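Long-range contacts in trehalose-6-phosphate phosphatase (Neosartorya fumigata, PDB 5DXN), which belongs to the trehalose-phosphatase family of the HAD clan and binds a magnesium ion at the strand ends of its central sheet: residues L6-L11 with W254-P259; M24-G29 with L215-T220; T53-P58 with G78-L83; M110-E115 with W170-M175. All coordinates share one frame; numbering follows the deposited sequence.

Contact 1 of 4, residues L6-L11 with W254-P259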
loop_
_atom_site.group_PDB
_atom_site.type_symbol
_atom_site.label_atom_id
_atom_site.label_comp_id
_atom_site.label_asym_id
_atom_site.label_seq_id
_atom_site.Cartn_x
_atom_site.Cartn_y
_atom_site.Cartn_z
ATOM N N LEU A 6 14.929 -14.350 0.401
ATOM C CA LEU A 6 14.668 -14.178 -1.028
ATOM C C LEU A 6 15.741 -14.858 -1.884
ATOM O O LEU A 6 16.912 -14.541 -1.749
ATOM C CB LEU A 6 14.608 -12.692 -1.388
ATOM C CG LEU A 6 14.404 -12.352 -2.866
ATOM C CD1 LEU A 6 13.071 -12.885 -3.374
ATOM C CD2 LEU A 6 14.454 -10.831 -3.026
ATOM N N ASP A 7 15.330 -15.800 -2.736
ATOM C CA ASP A 7 16.235 -16.470 -3.692
ATOM C C ASP A 7 16.601 -15.490 -4.809
ATOM O O ASP A 7 15.854 -15.331 -5.772
ATOM C CB ASP A 7 15.556 -17.735 -4.253
ATOM C CG ASP A 7 16.480 -18.605 -5.129
ATOM O OD1 ASP A 7 17.509 -18.123 -5.658
ATOM O OD2 ASP A 7 16.141 -19.806 -5.295
ATOM N N ARG A 8 17.738 -14.826 -4.660
ATOM C CA ARG A 8 18.127 -13.770 -5.601
ATOM C C ARG A 8 18.383 -14.309 -7.013
ATOM O O ARG A 8 18.121 -13.621 -7.988
ATOM C CB ARG A 8 19.352 -13.028 -5.072
ATOM C CG ARG A 8 19.249 -12.699 -3.597
ATOM C CD ARG A 8 19.701 -11.289 -3.284
ATOM N NE ARG A 8 19.625 -11.024 -1.853
ATOM C CZ ARG A 8 20.217 -9.998 -1.250
ATOM N NH1 ARG A 8 20.935 -9.129 -1.956
ATOM N NH2 ARG A 8 20.097 -9.844 0.062
ATOM N N ALA A 9 18.888 -15.539 -7.129
ATOM C CA ALA A 9 19.100 -16.123 -8.447
ATOM C C ALA A 9 17.765 -16.402 -9.133
ATOM O O ALA A 9 17.638 -16.211 -10.345
ATOM C CB ALA A 9 19.940 -17.415 -8.355
ATOM N N LYS A 10 16.765 -16.817 -8.353
ATOM C CA LYS A 10 15.440 -17.097 -8.874
ATOM C C LYS A 10 14.832 -15.798 -9.385
ATOM O O LYS A 10 14.214 -15.743 -10.455
ATOM C CB LYS A 10 14.561 -17.723 -7.784
ATOM C CG LYS A 10 13.187 -18.138 -8.251
ATOM C CD LYS A 10 12.455 -18.897 -7.172
ATOM C CE LYS A 10 10.975 -18.968 -7.487
ATOM N NZ LYS A 10 10.357 -20.256 -7.055
ATOM N N LEU A 11 15.035 -14.758 -8.591
ATOM C CA LEU A 11 14.487 -13.431 -8.893
ATOM C C LEU A 11 15.091 -12.881 -10.187
ATOM O O LEU A 11 14.357 -12.479 -11.105
ATOM C CB LEU A 11 14.753 -12.482 -7.728
ATOM C CG LEU A 11 14.111 -11.100 -7.852
ATOM C CD1 LEU A 11 12.656 -11.190 -7.359
ATOM C CD2 LEU A 11 14.919 -10.085 -7.065
ATOM N N TRP A 254 8.731 -14.530 0.941
ATOM C CA TRP A 254 10.175 -14.344 1.118
ATOM C C TRP A 254 10.460 -13.232 2.115
ATOM O O TRP A 254 9.589 -12.411 2.390
ATOM C CB TRP A 254 10.853 -13.948 -0.205
ATOM C CG TRP A 254 10.498 -14.765 -1.415
ATOM C CD1 TRP A 254 9.528 -14.496 -2.331
ATOM C CD2 TRP A 254 11.142 -15.969 -1.853
ATOM N NE1 TRP A 254 9.521 -15.451 -3.315
ATOM C CE2 TRP A 254 10.503 -16.369 -3.042
ATOM C CE3 TRP A 254 12.201 -16.743 -1.358
ATOM C CZ2 TRP A 254 10.886 -17.512 -3.747
ATOM C CZ3 TRP A 254 12.577 -17.879 -2.062
ATOM C CH2 TRP A 254 11.926 -18.243 -3.245
ATOM N N HIS A 255 11.691 -13.150 2.605
ATOM C CA HIS A 255 12.080 -11.965 3.350
ATOM C C HIS A 255 13.447 -11.446 2.925
ATOM O O HIS A 255 14.293 -12.204 2.416
ATOM C CB HIS A 255 12.086 -12.240 4.859
ATOM C CG HIS A 255 13.220 -13.116 5.289
ATOM N ND1 HIS A 255 13.154 -14.490 5.231
ATOM C CD2 HIS A 255 14.464 -12.814 5.736
ATOM C CE1 HIS A 255 14.308 -14.999 5.628
ATOM N NE2 HIS A 255 15.117 -14.006 5.943
ATOM N N LEU A 256 13.637 -10.143 3.137
ATOM C CA LEU A 256 14.945 -9.509 3.159
ATOM C C LEU A 256 15.094 -8.865 4.528
ATOM O O LEU A 256 14.128 -8.341 5.074
ATOM C CB LEU A 256 15.079 -8.470 2.044
ATOM C CG LEU A 256 15.115 -8.986 0.596
ATOM C CD1 LEU A 256 15.001 -7.805 -0.379
ATOM C CD2 LEU A 256 16.392 -9.756 0.336
ATOM N N LEU A 257 16.297 -8.901 5.090
ATOM C CA LEU A 257 16.495 -8.479 6.478
ATOM C C LEU A 257 16.359 -6.977 6.725
ATOM O O LEU A 257 15.789 -6.556 7.737
ATOM C CB LEU A 257 17.871 -8.946 6.961
ATOM C CG LEU A 257 18.030 -10.460 7.109
ATOM C CD1 LEU A 257 19.466 -10.822 7.452
ATOM C CD2 LEU A 257 17.084 -10.982 8.170
ATOM N N GLU A 258 16.875 -6.179 5.800
ATOM C CA GLU A 258 17.021 -4.735 5.991
ATOM C C GLU A 258 16.816 -3.975 4.677
ATOM O O GLU A 258 16.997 -4.542 3.599
ATOM C CB GLU A 258 18.417 -4.408 6.555
ATOM C CG GLU A 258 18.707 -4.950 7.948
ATOM C CD GLU A 258 20.045 -4.470 8.494
ATOM O OE1 GLU A 258 20.583 -3.473 7.965
ATOM O OE2 GLU A 258 20.563 -5.091 9.451
ATOM N N PRO A 259 16.439 -2.691 4.765
ATOM C CA PRO A 259 16.379 -1.853 3.560
ATOM C C PRO A 259 17.665 -1.887 2.721
ATOM O O PRO A 259 17.582 -1.870 1.497
ATOM C CB PRO A 259 16.127 -0.462 4.129
ATOM C CG PRO A 259 15.341 -0.719 5.354
ATOM C CD PRO A 259 15.910 -1.976 5.942
#
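Leu6 and Trp254 meet because their first torsions turn them into one another: CG of Leu6 lies opposite its own backbone N (chi1 177°), while the indole of Trp254 is swung to the side of its N (chi1 -48°). With these torsions the Leu6 chain crosses the indole at about a right angle and sets one methyl on a face of it. CD1 of Leu6 stands 3.9 Å from the centroid of the five-membered ring of Trp254, 18° off the normal, which meets the criterion for a CH-pi contact. Asp7 continues along the benzo side, its CB 3.7 Å from CZ3 of Trp254. The aliphatic part of Lys10 reaches the same ring, with CD 4.0 Å from CZ2 of Trp254. On the other flank CB of Leu6 packs 3.8 Å from CD2 of Leu256, and the end of the Arg8 chain returns to that methyl.

A single backbone bond joins the segments: Leu6 N donates to His255 O over 3.0 Å, fairly straight. Backbone bonding between His255 and Pro4 extends this pairing. Asp7 meanwhile N-caps helix 8-17, its OD1 accepting from Lys10 N at 3.1 Å from above the carboxylate plane. The whole is an N-terminal arm laid along 254-256, an outermost strand of the mixed, largely parallel sheet of a HAD-type alpha/beta fold.

Contact 2 of 4, residues M24-G29 with L215-T220. With MG (magnesium ion), chain B.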
loop_
_atom_site.group_PDB
_atom_site.type_symbol
_atom_site.label_atom_id
_atom_site.label_comp_id
_atom_site.label_asym_id
_atom_site.label_seq_id
_atom_site.Cartn_x
_atom_site.Cartn_y
_atom_site.Cartn_z
ATOM N N MET A 24 6.191 -2.836 -6.837
ATOM C CA MET A 24 5.387 -2.059 -5.889
ATOM C C MET A 24 6.147 -1.983 -4.573
ATOM O O MET A 24 6.317 -2.989 -3.875
ATOM C CB MET A 24 3.997 -2.691 -5.726
ATOM C CG MET A 24 3.228 -2.714 -7.022
ATOM S SD MET A 24 1.581 -3.430 -6.946
ATOM C CE MET A 24 1.957 -5.165 -6.812
ATOM N N PHE A 25 6.660 -0.796 -4.263
ATOM C CA PHE A 25 7.534 -0.607 -3.116
ATOM C C PHE A 25 6.865 0.250 -2.068
ATOM O O PHE A 25 6.525 1.394 -2.363
ATOM C CB PHE A 25 8.827 0.120 -3.498
ATOM C CG PHE A 25 9.691 -0.596 -4.492
ATOM C CD1 PHE A 25 9.873 -1.952 -4.438
ATOM C CD2 PHE A 25 10.345 0.115 -5.464
ATOM C CE1 PHE A 25 10.704 -2.595 -5.380
ATOM C CE2 PHE A 25 11.175 -0.511 -6.390
ATOM C CZ PHE A 25 11.356 -1.854 -6.340
ATOM N N ASP A 26 6.714 -0.271 -0.858
ATOM C CA ASP A 26 6.519 0.594 0.308
ATOM C C ASP A 26 7.774 1.457 0.477
ATOM O O ASP A 26 8.861 1.049 0.055
ATOM C CB ASP A 26 6.266 -0.250 1.567
ATOM C CG ASP A 26 6.202 0.587 2.828
ATOM O OD1 ASP A 26 5.432 1.555 2.843
ATOM O OD2 ASP A 26 6.935 0.272 3.788
ATOM N N TYR A 27 7.633 2.647 1.071
ATOM C CA TYR A 27 8.792 3.498 1.313
ATOM C C TYR A 27 9.419 3.285 2.690
ATOM O O TYR A 27 10.457 2.655 2.815
ATOM C CB TYR A 27 8.424 4.970 1.155
ATOM C CG TYR A 27 9.631 5.843 1.354
ATOM C CD1 TYR A 27 10.672 5.811 0.443
ATOM C CD2 TYR A 27 9.747 6.664 2.461
ATOM C CE1 TYR A 27 11.804 6.601 0.617
ATOM C CE2 TYR A 27 10.869 7.458 2.645
ATOM C CZ TYR A 27 11.886 7.422 1.723
ATOM O OH TYR A 27 12.995 8.209 1.912
ATOM N N ASP A 28 8.764 3.782 3.738
ATOM C CA ASP A 28 9.366 3.739 5.066
ATOM C C ASP A 28 9.570 2.327 5.603
ATOM O O ASP A 28 8.624 1.534 5.647
ATOM C CB ASP A 28 8.507 4.538 6.048
ATOM C CG ASP A 28 8.679 6.037 5.873
ATOM O OD1 ASP A 28 9.784 6.539 6.183
ATOM O OD2 ASP A 28 7.720 6.707 5.416
ATOM N N GLY A 29 10.797 2.033 6.031
ATOM C CA GLY A 29 11.138 0.729 6.571
ATOM C C GLY A 29 11.483 -0.280 5.497
ATOM O O GLY A 29 11.915 -1.388 5.791
ATOM N N LEU A 215 7.212 -5.231 -2.110
ATOM C CA LEU A 215 8.046 -5.143 -0.912
ATOM C C LEU A 215 7.424 -4.268 0.165
ATOM O O LEU A 215 6.976 -3.167 -0.130
ATOM C CB LEU A 215 9.429 -4.568 -1.265
ATOM C CG LEU A 215 10.426 -5.486 -1.961
ATOM C CD1 LEU A 215 11.361 -4.705 -2.844
ATOM C CD2 LEU A 215 11.264 -6.161 -0.909
ATOM N N GLY A 216 7.407 -4.741 1.411
ATOM C CA GLY A 216 6.977 -3.880 2.505
ATOM C C GLY A 216 7.405 -4.457 3.840
ATOM O O GLY A 216 7.811 -5.612 3.900
ATOM N N ASP A 217 7.265 -3.682 4.917
ATOM C CA ASP A 217 7.881 -4.040 6.186
ATOM C C ASP A 217 6.913 -4.207 7.361
ATOM O O ASP A 217 7.318 -4.725 8.396
ATOM C CB ASP A 217 8.934 -2.980 6.575
ATOM C CG ASP A 217 8.311 -1.626 6.920
ATOM O OD1 ASP A 217 7.566 -1.069 6.088
ATOM O OD2 ASP A 217 8.549 -1.108 8.038
ATOM N N ASP A 218 5.661 -3.773 7.228
ATOM C CA ASP A 218 4.759 -3.862 8.390
ATOM C C ASP A 218 3.366 -4.405 8.054
ATOM O O ASP A 218 3.109 -4.864 6.950
ATOM C CB ASP A 218 4.656 -2.494 9.109
ATOM C CG ASP A 218 3.844 -1.448 8.347
ATOM O OD1 ASP A 218 3.007 -1.785 7.487
ATOM O OD2 ASP A 218 4.034 -0.243 8.635
ATOM N N PHE A 219 2.453 -4.351 9.018
ATOM C CA PHE A 219 1.149 -4.980 8.844
ATOM C C PHE A 219 0.333 -4.403 7.685
ATOM O O PHE A 219 -0.496 -5.113 7.107
ATOM C CB PHE A 219 0.330 -4.871 10.144
ATOM C CG PHE A 219 -0.127 -3.476 10.459
ATOM C CD1 PHE A 219 -1.423 -3.071 10.163
ATOM C CD2 PHE A 219 0.737 -2.563 11.046
ATOM C CE1 PHE A 219 -1.849 -1.786 10.451
ATOM C CE2 PHE A 219 0.316 -1.268 11.334
ATOM C CZ PHE A 219 -0.973 -0.882 11.036
ATOM N N THR A 220 0.550 -3.129 7.346
ATOM C CA THR A 220 -0.215 -2.516 6.264
ATOM C C THR A 220 0.166 -3.156 4.931
ATOM O O THR A 220 -0.657 -3.238 4.017
ATOM C CB THR A 220 -0.014 -0.979 6.171
ATOM O OG1 THR A 220 1.346 -0.673 5.818
ATOM C CG2 THR A 220 -0.382 -0.305 7.494
HETATM MG MG MG B . 6.759 0.753 5.702
HETATM O O HOH W 1 5.847 2.601 5.447
HETATM O O HOH W 2 6.877 1.030 7.790
HETATM O O HOH W 3 4.923 -0.109 5.830
#
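Asp26 and Asp217 converge on one magnesium ion from the ends of two neighbouring parallel strands. Followed outward, the Asp26 side chain starts at CB, which lies 3.4 Å from Leu215 O and 3.8 Å from Gly216 CA. Its CG lies opposite the backbone N (chi1 174°), a torsion that carries the carboxylate toward the metal. OD2 then binds magnesium at 2.0 Å and also accepts a hydrogen bond from Thr30. OD1 does not coordinate: it takes a hydrogen bond from a metal-bound water and a salt bridge from Lys190, so both oxygens are held and the carboxylate's rotation is restrained.

Asp217 OD1 is a second ligand, again 2.0 Å from magnesium, and its carboxylate plane lies within 8° of that of Asp26. Asp26 OD2 and Asp217 OD1 are 2.7 Å apart, a spacing explained by the shared cation. Asp28 contributes its backbone O, and three waters make the ligands six; one of them also donates to Asp217 OD2 and Asp218 OD2. Behind the site, the strands are paired by Leu215 N to Met24 O and Asp26 N to Leu215 O, both 3.0 Å and nearly straight, while CE1 of Phe25 touches CD1 of Leu215 at 3.4 Å. The positions of Asp26, Asp28 and Thr30 are consistent with the DxDx(T/V) motif of HAD proteins. The magnesium and Lys190 probably compensate the clustered acidic oxygens, which lets two carboxylate oxygens and a carbonyl oxygen crowd into one coordination sphere.

Contact 3 of 4, residues T53-P58 with G78-L83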
loop_
_atom_site.group_PDB
_atom_site.type_symbol
_atom_site.label_atom_id
_atom_site.label_comp_id
_atom_site.label_asym_id
_atom_site.label_seq_id
_atom_site.Cartn_x
_atom_site.Cartn_y
_atom_site.Cartn_z
ATOM N N THR A 53 17.402 4.397 -12.135
ATOM C CA THR A 53 17.870 3.416 -13.089
ATOM C C THR A 53 16.836 2.312 -13.342
ATOM O O THR A 53 16.620 1.875 -14.482
ATOM C CB THR A 53 19.213 2.813 -12.616
ATOM O OG1 THR A 53 20.207 3.851 -12.606
ATOM C CG2 THR A 53 19.664 1.694 -13.534
ATOM N N LEU A 54 16.172 1.865 -12.284
ATOM C CA LEU A 54 15.135 0.862 -12.469
ATOM C C LEU A 54 13.995 1.370 -13.366
ATOM O O LEU A 54 13.536 0.668 -14.254
ATOM C CB LEU A 54 14.584 0.410 -11.099
ATOM C CG LEU A 54 13.621 -0.775 -11.168
ATOM C CD1 LEU A 54 14.342 -2.084 -11.578
ATOM C CD2 LEU A 54 12.979 -0.935 -9.816
ATOM N N ALA A 55 13.566 2.605 -13.127
ATOM C CA ALA A 55 12.428 3.194 -13.827
ATOM C C ALA A 55 12.795 3.580 -15.261
ATOM O O ALA A 55 11.928 3.777 -16.107
ATOM C CB ALA A 55 11.925 4.399 -13.065
ATOM N N ALA A 56 14.092 3.655 -15.534
ATOM C CA ALA A 56 14.569 4.032 -16.867
ATOM C C ALA A 56 14.222 2.975 -17.918
ATOM O O ALA A 56 14.087 3.289 -19.104
ATOM C CB ALA A 56 16.057 4.272 -16.831
ATOM N N ASP A 57 14.109 1.721 -17.483
ATOM C CA ASP A 57 13.751 0.608 -18.357
ATOM C C ASP A 57 12.252 0.638 -18.619
ATOM O O ASP A 57 11.466 0.530 -17.680
ATOM C CB ASP A 57 14.187 -0.719 -17.706
ATOM C CG ASP A 57 13.987 -1.928 -18.599
ATOM O OD1 ASP A 57 13.219 -1.857 -19.579
ATOM O OD2 ASP A 57 14.592 -2.990 -18.289
ATOM N N PRO A 58 11.841 0.791 -19.891
ATOM C CA PRO A 58 10.405 0.896 -20.189
ATOM C C PRO A 58 9.644 -0.415 -20.011
ATOM O O PRO A 58 8.415 -0.393 -20.033
ATOM C CB PRO A 58 10.387 1.333 -21.660
ATOM C CG PRO A 58 11.643 0.769 -22.215
ATOM C CD PRO A 58 12.660 0.899 -21.113
ATOM N N GLY A 78 9.662 13.150 -7.349
ATOM C CA GLY A 78 8.873 13.632 -8.467
ATOM C C GLY A 78 9.697 13.855 -9.718
ATOM O O GLY A 78 9.185 13.725 -10.837
ATOM N N HIS A 79 10.975 14.184 -9.527
ATOM C CA HIS A 79 11.893 14.477 -10.631
ATOM C C HIS A 79 12.267 13.227 -11.425
ATOM O O HIS A 79 12.944 13.301 -12.447
ATOM C CB HIS A 79 13.169 15.141 -10.106
ATOM C CG HIS A 79 14.029 14.225 -9.290
ATOM N ND1 HIS A 79 13.716 13.870 -7.998
ATOM C CD2 HIS A 79 15.179 13.576 -9.592
ATOM C CE1 HIS A 79 14.641 13.046 -7.533
ATOM N NE2 HIS A 79 15.539 12.851 -8.481
ATOM N N ILE A 80 11.849 12.066 -10.941
ATOM C CA ILE A 80 12.010 10.847 -11.709
ATOM C C ILE A 80 10.681 10.612 -12.410
ATOM O O ILE A 80 9.755 10.087 -11.813
ATOM C CB ILE A 80 12.382 9.661 -10.809
ATOM C CG1 ILE A 80 13.597 10.019 -9.948
ATOM C CG2 ILE A 80 12.613 8.384 -11.629
ATOM C CD1 ILE A 80 14.067 8.888 -9.063
ATOM N N PRO A 81 10.570 11.015 -13.684
ATOM C CA PRO A 81 9.221 11.081 -14.268
ATOM C C PRO A 81 8.554 9.718 -14.457
ATOM O O PRO A 81 7.330 9.645 -14.475
ATOM C CB PRO A 81 9.464 11.759 -15.630
ATOM C CG PRO A 81 10.878 11.450 -15.956
ATOM C CD PRO A 81 11.616 11.419 -14.643
ATOM N N GLU A 82 9.340 8.654 -14.579
ATOM C CA GLU A 82 8.759 7.344 -14.827
ATOM C C GLU A 82 8.186 6.703 -13.583
ATOM O O GLU A 82 7.484 5.712 -13.678
ATOM C CB GLU A 82 9.795 6.395 -15.435
ATOM C CG GLU A 82 10.326 6.863 -16.767
ATOM C CD GLU A 82 11.568 7.714 -16.637
ATOM O OE1 GLU A 82 11.751 8.381 -15.589
ATOM O OE2 GLU A 82 12.379 7.712 -17.591
ATOM N N LEU A 83 8.472 7.251 -12.410
ATOM C CA LEU A 83 7.929 6.612 -11.212
ATOM C C LEU A 83 6.424 6.871 -11.043
ATOM O O LEU A 83 5.943 7.996 -11.244
ATOM C CB LEU A 83 8.656 7.092 -9.958
ATOM C CG LEU A 83 10.086 6.710 -9.630
ATOM C CD1 LEU A 83 10.436 7.369 -8.307
ATOM C CD2 LEU A 83 10.203 5.186 -9.526
HETATM O O HOH W 4 12.216 5.270 -19.794
#
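Ala55 and Glu82 bury the most surface here, and their CA atoms, 5.6 Å apart, are the nearest pair between the segments. The CB of Ala55, near the end of helix 45-56, is directed at the loop and meets CB of Glu82 at 3.8 Å. The carbonyl end of the alanine is covered as well: Ala55 O lies 3.4 Å from Glu82 CB, and CG of the same glutamate follows closely. These are van der Waals approaches, since Glu82 presents carbons to that oxygen.

The Glu82 chain is bent at its second torsion (chi2 91°), which turns the carboxylate toward Ala56. There OE2 is linked to Ala56 through a water that donates to both, at 2.8 Å to Ala56 O and at a longer 3.3 Å to Glu82 OE2. Leu83 adds a smaller share, its CD2 reaching 4.0 Å from CB of Ala55, and Ile80 CG2 approaches the same methyl from slightly farther off. Residues Ile80 to Leu83 form a type I beta turn, closed by Leu83 N to Ile80 O at 3.2 Å, and this fold of the chain brings all three loop side chains to one alanine.

In the fold, the contact joins the end of helix 45-56 to the connection between helix 70-77 and strand 84-87. Leu83 also touches Val62 of strand 60-65, while Arg94 of strand 92-94 bonds several carbonyls of the loop.

Contact 4 of 4, residues M110-E115 with W170-M175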
loop_
_atom_site.group_PDB
_atom_site.type_symbol
_atom_site.label_atom_id
_atom_site.label_comp_id
_atom_site.label_asym_id
_atom_site.label_seq_id
_atom_site.Cartn_x
_atom_site.Cartn_y
_atom_site.Cartn_z
ATOM N N MET A 110 -18.541 10.056 -1.999
ATOM C CA MET A 110 -18.383 10.009 -0.546
ATOM C C MET A 110 -19.733 10.023 0.180
ATOM O O MET A 110 -19.814 10.379 1.359
ATOM C CB MET A 110 -17.518 11.175 -0.062
ATOM C CG MET A 110 -16.164 11.288 -0.761
ATOM S SD MET A 110 -15.143 9.792 -0.648
ATOM C CE MET A 110 -14.231 10.076 0.865
ATOM N N GLY A 111 -20.785 9.624 -0.531
ATOM C CA GLY A 111 -22.122 9.565 0.029
ATOM C C GLY A 111 -22.266 8.640 1.226
ATOM O O GLY A 111 -23.235 8.743 1.984
ATOM N N TRP A 112 -21.313 7.730 1.397
ATOM C CA TRP A 112 -21.328 6.815 2.540
ATOM C C TRP A 112 -21.133 7.528 3.877
ATOM O O TRP A 112 -21.499 7.004 4.915
ATOM C CB TRP A 112 -20.245 5.738 2.392
ATOM C CG TRP A 112 -18.852 6.270 2.197
ATOM C CD1 TRP A 112 -18.223 6.494 1.010
ATOM C CD2 TRP A 112 -17.919 6.631 3.220
ATOM N NE1 TRP A 112 -16.960 6.982 1.229
ATOM C CE2 TRP A 112 -16.742 7.061 2.580
ATOM C CE3 TRP A 112 -17.958 6.619 4.616
ATOM C CZ2 TRP A 112 -15.624 7.497 3.286
ATOM C CZ3 TRP A 112 -16.853 7.040 5.318
ATOM C CH2 TRP A 112 -15.693 7.475 4.649
ATOM N N GLN A 113 -20.547 8.721 3.853
ATOM C CA GLN A 113 -20.170 9.393 5.089
ATOM C C GLN A 113 -21.392 9.716 5.960
ATOM O O GLN A 113 -21.321 9.681 7.187
ATOM C CB GLN A 113 -19.367 10.657 4.768
ATOM C CG GLN A 113 -18.065 10.307 4.051
ATOM C CD GLN A 113 -17.125 11.477 3.882
ATOM O OE1 GLN A 113 -17.502 12.630 4.087
ATOM N NE2 GLN A 113 -15.881 11.183 3.519
ATOM N N LYS A 114 -22.515 9.991 5.321
ATOM C CA LYS A 114 -23.702 10.386 6.067
ATOM C C LYS A 114 -24.200 9.255 6.948
ATOM O O LYS A 114 -24.563 9.467 8.113
ATOM C CB LYS A 114 -24.804 10.855 5.118
ATOM C CG LYS A 114 -24.598 12.282 4.627
ATOM C CD LYS A 114 -25.685 12.707 3.656
ATOM C CE LYS A 114 -27.065 12.321 4.172
ATOM N NZ LYS A 114 -27.294 12.775 5.574
ATOM N N GLU A 115 -24.211 8.049 6.407
ATOM C CA GLU A 115 -24.681 6.915 7.182
ATOM C C GLU A 115 -23.682 6.526 8.262
ATOM O O GLU A 115 -24.065 6.047 9.324
ATOM C CB GLU A 115 -24.972 5.712 6.275
ATOM C CG GLU A 115 -25.876 4.686 6.935
ATOM C CD GLU A 115 -26.379 3.633 5.970
ATOM O OE1 GLU A 115 -25.759 3.446 4.899
ATOM O OE2 GLU A 115 -27.419 3.004 6.275
ATOM N N TRP A 170 -21.625 0.340 0.262
ATOM C CA TRP A 170 -20.552 1.258 -0.134
ATOM C C TRP A 170 -19.194 0.570 -0.118
ATOM O O TRP A 170 -18.897 -0.206 0.789
ATOM C CB TRP A 170 -20.512 2.481 0.781
ATOM C CG TRP A 170 -21.742 3.315 0.706
ATOM C CD1 TRP A 170 -22.860 3.195 1.479
ATOM C CD2 TRP A 170 -21.984 4.408 -0.187
ATOM N NE1 TRP A 170 -23.785 4.144 1.120
ATOM C CE2 TRP A 170 -23.270 4.907 0.104
ATOM C CE3 TRP A 170 -21.236 5.017 -1.198
ATOM C CZ2 TRP A 170 -23.831 5.982 -0.587
ATOM C CZ3 TRP A 170 -21.791 6.083 -1.884
ATOM C CH2 TRP A 170 -23.076 6.557 -1.575
ATOM N N GLU A 171 -18.365 0.860 -1.117
ATOM C CA GLU A 171 -17.020 0.296 -1.133
ATOM C C GLU A 171 -16.151 1.019 -0.119
ATOM O O GLU A 171 -15.391 1.947 -0.439
ATOM C CB GLU A 171 -16.409 0.355 -2.529
ATOM C CG GLU A 171 -17.014 -0.664 -3.502
ATOM C CD GLU A 171 -16.678 -2.126 -3.171
ATOM O OE1 GLU A 171 -16.079 -2.405 -2.104
ATOM O OE2 GLU A 171 -17.011 -3.011 -3.996
ATOM N N VAL A 172 -16.296 0.569 1.118
ATOM C CA VAL A 172 -15.688 1.185 2.278
ATOM C C VAL A 172 -15.277 0.068 3.239
ATOM O O VAL A 172 -15.844 -1.017 3.193
ATOM C CB VAL A 172 -16.672 2.167 2.954
ATOM C CG1 VAL A 172 -16.113 2.672 4.224
ATOM C CG2 VAL A 172 -16.990 3.328 2.034
ATOM N N GLU A 173 -14.277 0.306 4.081
ATOM C CA GLU A 173 -13.843 -0.717 5.022
ATOM C C GLU A 173 -13.656 -0.129 6.409
ATOM O O GLU A 173 -13.431 1.072 6.574
ATOM C CB GLU A 173 -12.557 -1.404 4.531
ATOM C CG GLU A 173 -12.762 -2.234 3.258
ATOM C CD GLU A 173 -12.023 -3.570 3.265
ATOM O OE1 GLU A 173 -10.796 -3.584 3.015
ATOM O OE2 GLU A 173 -12.677 -4.610 3.502
ATOM N N VAL A 174 -13.784 -0.987 7.412
ATOM C CA VAL A 174 -13.791 -0.564 8.800
ATOM C C VAL A 174 -12.493 -0.952 9.489
ATOM O O VAL A 174 -12.137 -2.128 9.546
ATOM C CB VAL A 174 -14.993 -1.176 9.551
ATOM C CG1 VAL A 174 -14.947 -0.819 11.028
ATOM C CG2 VAL A 174 -16.304 -0.717 8.909
ATOM N N MET A 175 -11.792 0.047 10.017
ATOM C CA MET A 175 -10.471 -0.155 10.609
ATOM C C MET A 175 -10.402 0.249 12.077
ATOM O O MET A 175 -10.776 1.367 12.447
ATOM C CB MET A 175 -9.431 0.627 9.809
ATOM C CG MET A 175 -9.274 0.136 8.396
ATOM S SD MET A 175 -8.501 -1.487 8.370
ATOM C CE MET A 175 -7.037 -1.146 9.344
HETATM O O HOH W 5 -25.717 5.055 2.902
#
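Trp112 and Trp170 form an offset edge-to-face pair: the edge of Trp112 is turned toward the face of Trp170, with planes at 63° and 5.8 Å between the centroids of the Trp112 five-membered and Trp170 six-membered rings. Two CH-pi contacts are closer. CB of Trp112 lies over the Trp170 five-membered ring, 3.5 Å from its centroid. CG2 of Val172 sits almost squarely above the five-membered ring of Trp112, 3.4 Å from the centroid and 8° off the normal; Gln113 CG covers the opposite face. The indole of Trp112 is brought there by a first torsion of 56°, which places CG between its backbone N and carbonyl carbon. These contacts join the first part of helix 112-124 to strand 172-177, an outermost strand of the four-stranded antiparallel sheet, which with its helices is consistent with the cap domain of HAD proteins; Trp112 also reaches Val183 and Pro185.

Van der Waals packing adds Gly111, its C over the Trp170 face and its CA 3.5 Å from CH2 of Trp170.

Polar linkage is indirect. One water accepts from Trp170 NE1 at 2.8 Å and donates to Glu115 OE1 at 2.6 Å, while Glu115 OE2 makes a salt bridge with Arg169.

How the contacts relate
Contact 2 holds the magnesium, and the others lie around it at increasing remove. Contact 1 is centred about 14 Å away and touches it directly: Leu256 CD1 is 4.1 Å from Leu215 CD2, and Pro259 CG is 3.5 Å from Gly29 O. The Leu256 side chain remains about 13 Å from the metal. Contact 3, centred about 19 Å from contact 2, meets it through Phe25 CE2 and Leu54 CD2 at 3.9 Å. Contact 4 belongs to the other sheet; its centre is about 26 Å from that of contact 2, nearest atoms about 5 Å apart, and about 38 Å from that of contact 1. Along the chain, contacts 3 and 4 follow in series inside contact 2, itself nested within contact 1.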